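Local structure of UTP-glucose-1-phosphate uridylyltransferase 2 (Trypanosoma brucei, 3GUE) at residues V55-K67 with S362-P374. The protein probably catalyses the formation of UDP-glucose and diphosphate from UTP and glucose 1-phosphate. Numbering follows the deposited sequence.
With UPG (uridine-5'-diphosphate-glucose), chain C.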
loop_
_atom_site.group_PDB
_atom_site.type_symbol
_atom_site.label_atom_id
_atom_site.label_comp_id
_atom_site.label_asym_id
_atom_site.label_seq_id
_atom_site.Cartn_x
_atom_site.Cartn_y
_atom_site.Cartn_z
ATOM N N VAL A 55 20.996 4.073 -2.098
ATOM C CA VAL A 55 21.344 3.383 -0.857
ATOM C C VAL A 55 22.005 2.034 -1.184
ATOM O O VAL A 55 21.339 1.090 -1.637
ATOM C CB VAL A 55 20.100 3.152 0.041
ATOM C CG1 VAL A 55 20.491 2.393 1.314
ATOM C CG2 VAL A 55 19.429 4.448 0.385
ATOM N N GLU A 56 23.298 1.949 -0.896
ATOM C CA GLU A 56 24.147 0.830 -1.304
ATOM C C GLU A 56 24.166 -0.320 -0.308
ATOM O O GLU A 56 24.454 -1.478 -0.664
ATOM C CB GLU A 56 25.573 1.341 -1.561
ATOM C CG GLU A 56 26.406 1.685 -0.311
ATOM C CD GLU A 56 26.316 3.150 0.160
ATOM O OE1 GLU A 56 25.223 3.792 0.091
ATOM O OE2 GLU A 56 27.370 3.648 0.634
ATOM N N SER A 57 23.864 -0.009 0.947
ATOM C CA SER A 57 23.888 -1.017 1.980
ATOM C C SER A 57 22.890 -0.671 3.072
ATOM O O SER A 57 22.547 0.515 3.234
ATOM C CB SER A 57 25.308 -1.205 2.531
ATOM O OG SER A 57 25.716 -0.109 3.316
ATOM N N LEU A 58 22.389 -1.720 3.747
ATOM C CA LEU A 58 21.517 -1.607 4.933
ATOM C C LEU A 58 21.652 -2.804 5.900
ATOM O O LEU A 58 21.995 -3.901 5.477
ATOM C CB LEU A 58 20.041 -1.479 4.526
ATOM C CG LEU A 58 19.445 -0.213 3.919
ATOM C CD1 LEU A 58 18.000 -0.503 3.465
ATOM C CD2 LEU A 58 19.482 0.961 4.902
ATOM N N PRO A 59 21.334 -2.603 7.192
ATOM C CA PRO A 59 21.364 -3.705 8.148
ATOM C C PRO A 59 20.282 -4.713 7.824
ATOM O O PRO A 59 19.203 -4.334 7.388
ATOM C CB PRO A 59 21.006 -3.039 9.486
ATOM C CG PRO A 59 21.234 -1.591 9.277
ATOM C CD PRO A 59 20.912 -1.347 7.834
ATOM N N PHE A 60 20.603 -5.981 8.034
ATOM C CA PHE A 60 19.698 -7.081 7.806
ATOM C C PHE A 60 19.141 -7.506 9.139
ATOM O O PHE A 60 19.818 -7.397 10.159
ATOM C CB PHE A 60 20.464 -8.245 7.123
ATOM C CG PHE A 60 20.530 -8.120 5.622
ATOM C CD1 PHE A 60 19.874 -9.043 4.801
ATOM C CD2 PHE A 60 21.214 -7.062 5.028
ATOM C CE1 PHE A 60 19.916 -8.912 3.411
ATOM C CE2 PHE A 60 21.257 -6.916 3.647
ATOM C CZ PHE A 60 20.608 -7.850 2.832
ATOM N N LEU A 61 17.911 -8.012 9.123
ATOM C CA LEU A 61 17.201 -8.463 10.325
ATOM C C LEU A 61 17.916 -9.555 11.140
ATOM O O LEU A 61 17.923 -9.505 12.388
ATOM C CB LEU A 61 15.818 -8.940 9.913
ATOM C CG LEU A 61 14.688 -9.050 10.907
ATOM C CD1 LEU A 61 14.155 -7.700 11.269
ATOM C CD2 LEU A 61 13.628 -9.876 10.203
ATOM N N GLN A 62 18.520 -10.525 10.448
ATOM C CA GLN A 62 19.265 -11.615 11.102
ATOM C C GLN A 62 20.404 -11.087 11.961
ATOM O O GLN A 62 20.581 -11.527 13.106
ATOM C CB GLN A 62 19.807 -12.631 10.082
ATOM C CG GLN A 62 19.974 -14.039 10.666
ATOM C CD GLN A 62 20.451 -15.064 9.652
ATOM N N GLY A 63 21.173 -10.153 11.405
ATOM C CA GLY A 63 22.167 -9.425 12.168
ATOM C C GLY A 63 21.562 -8.849 13.432
ATOM O O GLY A 63 21.876 -9.309 14.527
ATOM N N ILE A 64 20.629 -7.905 13.280
ATOM C CA ILE A 64 20.246 -6.983 14.360
ATOM C C ILE A 64 19.378 -7.550 15.487
ATOM O O ILE A 64 19.270 -6.933 16.559
ATOM C CB ILE A 64 19.581 -5.693 13.802
ATOM C CG1 ILE A 64 18.401 -6.017 12.880
ATOM C CG2 ILE A 64 20.618 -4.819 13.081
ATOM C CD1 ILE A 64 17.283 -4.960 12.892
ATOM N N GLU A 65 18.744 -8.704 15.237
ATOM C CA GLU A 65 17.857 -9.345 16.224
ATOM C C GLU A 65 18.585 -10.331 17.154
ATOM O O GLU A 65 19.611 -10.891 16.798
ATOM C CB GLU A 65 16.688 -10.042 15.519
ATOM C CG GLU A 65 15.634 -9.070 14.992
ATOM C CD GLU A 65 14.387 -9.763 14.448
ATOM O OE1 GLU A 65 14.407 -11.000 14.251
ATOM O OE2 GLU A 65 13.386 -9.060 14.211
ATOM N N THR A 66 18.038 -10.532 18.351
ATOM C CA THR A 66 18.609 -11.479 19.315
ATOM C C THR A 66 17.559 -12.510 19.752
ATOM O O THR A 66 16.369 -12.346 19.468
ATOM C CB THR A 66 19.183 -10.756 20.568
ATOM O OG1 THR A 66 18.117 -10.130 21.296
ATOM C CG2 THR A 66 20.231 -9.707 20.171
ATOM N N LYS A 67 17.996 -13.570 20.433
ATOM C CA LYS A 67 17.070 -14.495 21.088
ATOM C C LYS A 67 16.390 -13.804 22.289
ATOM O O LYS A 67 16.930 -12.842 22.850
ATOM C CB LYS A 67 17.788 -15.762 21.557
ATOM C CG LYS A 67 18.280 -16.686 20.419
ATOM C CD LYS A 67 18.898 -17.971 20.942
ATOM C CE LYS A 67 20.360 -17.787 21.355
ATOM N NZ LYS A 67 21.013 -19.081 21.753
ATOM N N SER A 362 15.517 7.385 13.136
ATOM C CA SER A 362 14.805 6.523 12.230
ATOM C C SER A 362 15.775 5.561 11.548
ATOM O O SER A 362 16.961 5.852 11.419
ATOM C CB SER A 362 13.972 7.340 11.229
ATOM O OG SER A 362 14.773 7.848 10.192
ATOM N N GLU A 363 15.280 4.404 11.135
ATOM C CA GLU A 363 16.114 3.406 10.487
ATOM C C GLU A 363 15.292 2.604 9.488
ATOM O O GLU A 363 14.061 2.491 9.619
ATOM C CB GLU A 363 16.719 2.463 11.531
ATOM C CG GLU A 363 17.925 3.040 12.327
ATOM C CD GLU A 363 18.753 1.980 13.048
ATOM O OE1 GLU A 363 18.533 0.785 12.807
ATOM O OE2 GLU A 363 19.637 2.344 13.851
ATOM N N ALA A 364 15.980 2.052 8.491
ATOM C CA ALA A 364 15.402 1.056 7.616
ATOM C C ALA A 364 16.222 -0.239 7.763
ATOM O O ALA A 364 17.458 -0.197 7.855
ATOM C CB ALA A 364 15.427 1.547 6.194
ATOM N N VAL A 365 15.538 -1.382 7.780
ATOM C CA VAL A 365 16.194 -2.703 7.902
ATOM C C VAL A 365 15.718 -3.649 6.810
ATOM O O VAL A 365 14.513 -3.693 6.511
ATOM C CB VAL A 365 15.856 -3.345 9.281
ATOM C CG1 VAL A 365 16.641 -4.686 9.517
ATOM C CG2 VAL A 365 16.079 -2.361 10.397
ATOM N N VAL A 366 16.625 -4.439 6.230
ATOM C CA VAL A 366 16.196 -5.415 5.213
ATOM C C VAL A 366 15.576 -6.673 5.826
ATOM O O VAL A 366 16.199 -7.334 6.658
ATOM C CB VAL A 366 17.321 -5.812 4.202
ATOM C CG1 VAL A 366 16.701 -6.579 3.035
ATOM C CG2 VAL A 366 18.049 -4.589 3.690
ATOM N N VAL A 367 14.342 -6.990 5.429
ATOM C CA VAL A 367 13.624 -8.127 5.999
ATOM C C VAL A 367 13.446 -9.181 4.900
ATOM O O VAL A 367 13.553 -8.859 3.697
ATOM C CB VAL A 367 12.267 -7.723 6.710
ATOM C CG1 VAL A 367 12.510 -6.672 7.808
ATOM C CG2 VAL A 367 11.161 -7.257 5.696
ATOM N N PRO A 368 13.261 -10.457 5.297
ATOM C CA PRO A 368 13.018 -11.474 4.288
ATOM C C PRO A 368 11.731 -11.199 3.463
ATOM O O PRO A 368 10.764 -10.632 3.968
ATOM C CB PRO A 368 12.865 -12.760 5.105
ATOM C CG PRO A 368 13.500 -12.456 6.434
ATOM C CD PRO A 368 13.265 -11.011 6.665
ATOM N N ARG A 369 11.754 -11.590 2.193
ATOM C CA ARG A 369 10.587 -11.451 1.336
ATOM C C ARG A 369 9.323 -12.064 1.927
ATOM O O ARG A 369 8.248 -11.688 1.522
ATOM C CB ARG A 369 10.852 -12.053 -0.057
ATOM C CG ARG A 369 9.792 -11.691 -1.088
ATOM C CD ARG A 369 10.286 -10.605 -2.024
ATOM N NE ARG A 369 9.215 -10.024 -2.835
ATOM C CZ ARG A 369 9.200 -8.750 -3.243
ATOM N NH1 ARG A 369 10.173 -7.927 -2.876
ATOM N NH2 ARG A 369 8.193 -8.281 -3.960
ATOM N N GLU A 370 9.407 -12.988 2.889
ATOM C CA GLU A 370 8.157 -13.614 3.333
ATOM C C GLU A 370 7.263 -12.652 4.151
ATOM O O GLU A 370 6.115 -12.968 4.460
ATOM C CB GLU A 370 8.380 -14.999 3.981
ATOM C CG GLU A 370 9.263 -15.964 3.130
ATOM C CD GLU A 370 8.597 -16.484 1.849
ATOM O OE1 GLU A 370 7.629 -17.263 1.980
ATOM O OE2 GLU A 370 9.063 -16.148 0.720
ATOM N N ARG A 371 7.769 -11.453 4.430
ATOM C CA ARG A 371 6.958 -10.412 5.082
ATOM C C ARG A 371 6.257 -9.430 4.144
ATOM O O ARG A 371 5.682 -8.436 4.604
ATOM C CB ARG A 371 7.807 -9.620 6.082
ATOM C CG ARG A 371 8.382 -10.479 7.175
ATOM C CD ARG A 371 8.934 -9.660 8.285
ATOM N NE ARG A 371 9.544 -10.543 9.270
ATOM C CZ ARG A 371 10.174 -10.135 10.371
ATOM N NH1 ARG A 371 10.296 -8.842 10.645
ATOM N NH2 ARG A 371 10.706 -11.036 11.184
ATOM N N PHE A 372 6.322 -9.691 2.842
ATOM C CA PHE A 372 5.879 -8.742 1.827
ATOM C C PHE A 372 5.319 -9.526 0.610
ATOM O O PHE A 372 6.079 -10.091 -0.150
ATOM C CB PHE A 372 7.071 -7.827 1.436
ATOM C CG PHE A 372 6.744 -6.759 0.407
ATOM C CD1 PHE A 372 5.752 -5.806 0.648
ATOM C CD2 PHE A 372 7.477 -6.669 -0.776
ATOM C CE1 PHE A 372 5.467 -4.821 -0.289
ATOM C CE2 PHE A 372 7.205 -5.674 -1.720
ATOM C CZ PHE A 372 6.203 -4.743 -1.477
ATOM N N ALA A 373 3.980 -9.584 0.517
ATOM C CA ALA A 373 3.209 -10.140 -0.594
ATOM C C ALA A 373 2.252 -9.042 -1.090
ATOM O O ALA A 373 1.047 -9.092 -0.808
ATOM C CB ALA A 373 2.402 -11.383 -0.151
ATOM N N PRO A 374 2.787 -8.044 -1.818
ATOM C CA PRO A 374 1.970 -6.881 -2.175
ATOM C C PRO A 374 0.986 -7.201 -3.300
ATOM O O PRO A 374 1.284 -8.029 -4.188
ATOM C CB PRO A 374 3.011 -5.889 -2.723
ATOM C CG PRO A 374 4.040 -6.788 -3.377
ATOM C CD PRO A 374 4.158 -7.936 -2.369
HETATM N N1 UPG C . -4.445 3.735 1.618
HETATM C C2 UPG C . -5.110 4.411 2.662
HETATM N N3 UPG C . -5.388 5.753 2.472
HETATM C C4 UPG C . -5.046 6.440 1.332
HETATM C C5 UPG C . -4.366 5.782 0.299
HETATM C C6 UPG C . -4.057 4.432 0.431
HETATM O O2 UPG C . -5.487 3.881 3.718
HETATM O O4 UPG C . -5.360 7.636 1.267
HETATM C C1C UPG C . -4.114 2.282 1.773
HETATM C C2C UPG C . -4.437 1.291 0.651
HETATM O O2C UPG C . -5.811 0.885 0.707
HETATM C C3C UPG C . -3.513 0.141 1.043
HETATM C C4C UPG C . -2.271 0.871 1.528
HETATM O O4C UPG C . -2.683 2.215 1.896
HETATM O O3C UPG C . -4.081 -0.553 2.152
HETATM C C5C UPG C . -1.198 1.001 0.398
HETATM O O5C UPG C . -1.583 1.840 -0.658
HETATM P PA UPG C . -1.253 1.454 -2.190
HETATM O O1A UPG C . -1.672 0.030 -2.324
HETATM O O2A UPG C . -1.775 2.453 -3.129
HETATM O O3A UPG C . 0.393 1.480 -2.191
HETATM P PB UPG C . 1.361 2.747 -2.514
HETATM O O1B UPG C . 0.947 3.870 -1.658
HETATM O O2B UPG C . 1.506 2.951 -3.990
HETATM O O3B UPG C . 2.758 2.101 -2.059
HETATM C "C1'" UPG C . 2.957 1.768 -0.636
HETATM C "C2'" UPG C . 4.149 2.556 -0.110
HETATM C "C3'" UPG C . 5.352 2.203 -0.975
HETATM C "C4'" UPG C . 5.624 0.694 -0.859
HETATM C "C5'" UPG C . 4.368 -0.111 -1.279
HETATM C "C6'" UPG C . 4.507 -1.556 -0.876
HETATM O "O2'" UPG C . 3.909 3.974 -0.178
HETATM O "O3'" UPG C . 6.457 2.996 -0.578
HETATM O "O4'" UPG C . 6.729 0.321 -1.668
HETATM O "O5'" UPG C . 3.162 0.342 -0.605
HETATM O "O6'" UPG C . 3.545 -2.337 -1.589
#
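Phe60 pairs with Val366 in a single beta bridge, made by the residues on either side of it in sequence: Val366 N donates to Pro59 O at 2.8 Å, and Leu61 N, the first residue of the short helix 61-64, donates to Val366 O at 3.1 Å. The bridge illustrates how a loop can pair with one residue on the outer edge of a sheet; Val366 N and O are both engaged, while strand 242-248 pairs with the other side of strand 362-366. Phe60, at the N-cap position, lays its ring flat over Val366, whose CB sits 3.9 Å from the ring centroid and only 2° off the normal, a CH-pi contact. The CB of Leu58 meets Val366 CG2 at 3.8 Å. Beyond the bridge, Ile64 and Val365 meet tip to tip, CD1 to CG1 a tight 3.4 Å; with chi1 at -174° Val365 turns CG1 away from its own N, where it also borders Pro59 O. Leu61 CD2 lies over one face of the Arg371 guanidinium, toward its rim, 3.3 Å from NH2. Apolar side chains thus pack round the bridge in this GT-A-type fold, its hydrogen bonds are backbone to backbone, and salt bridges to Asp228 and Glu245 probably balance Arg371's charge.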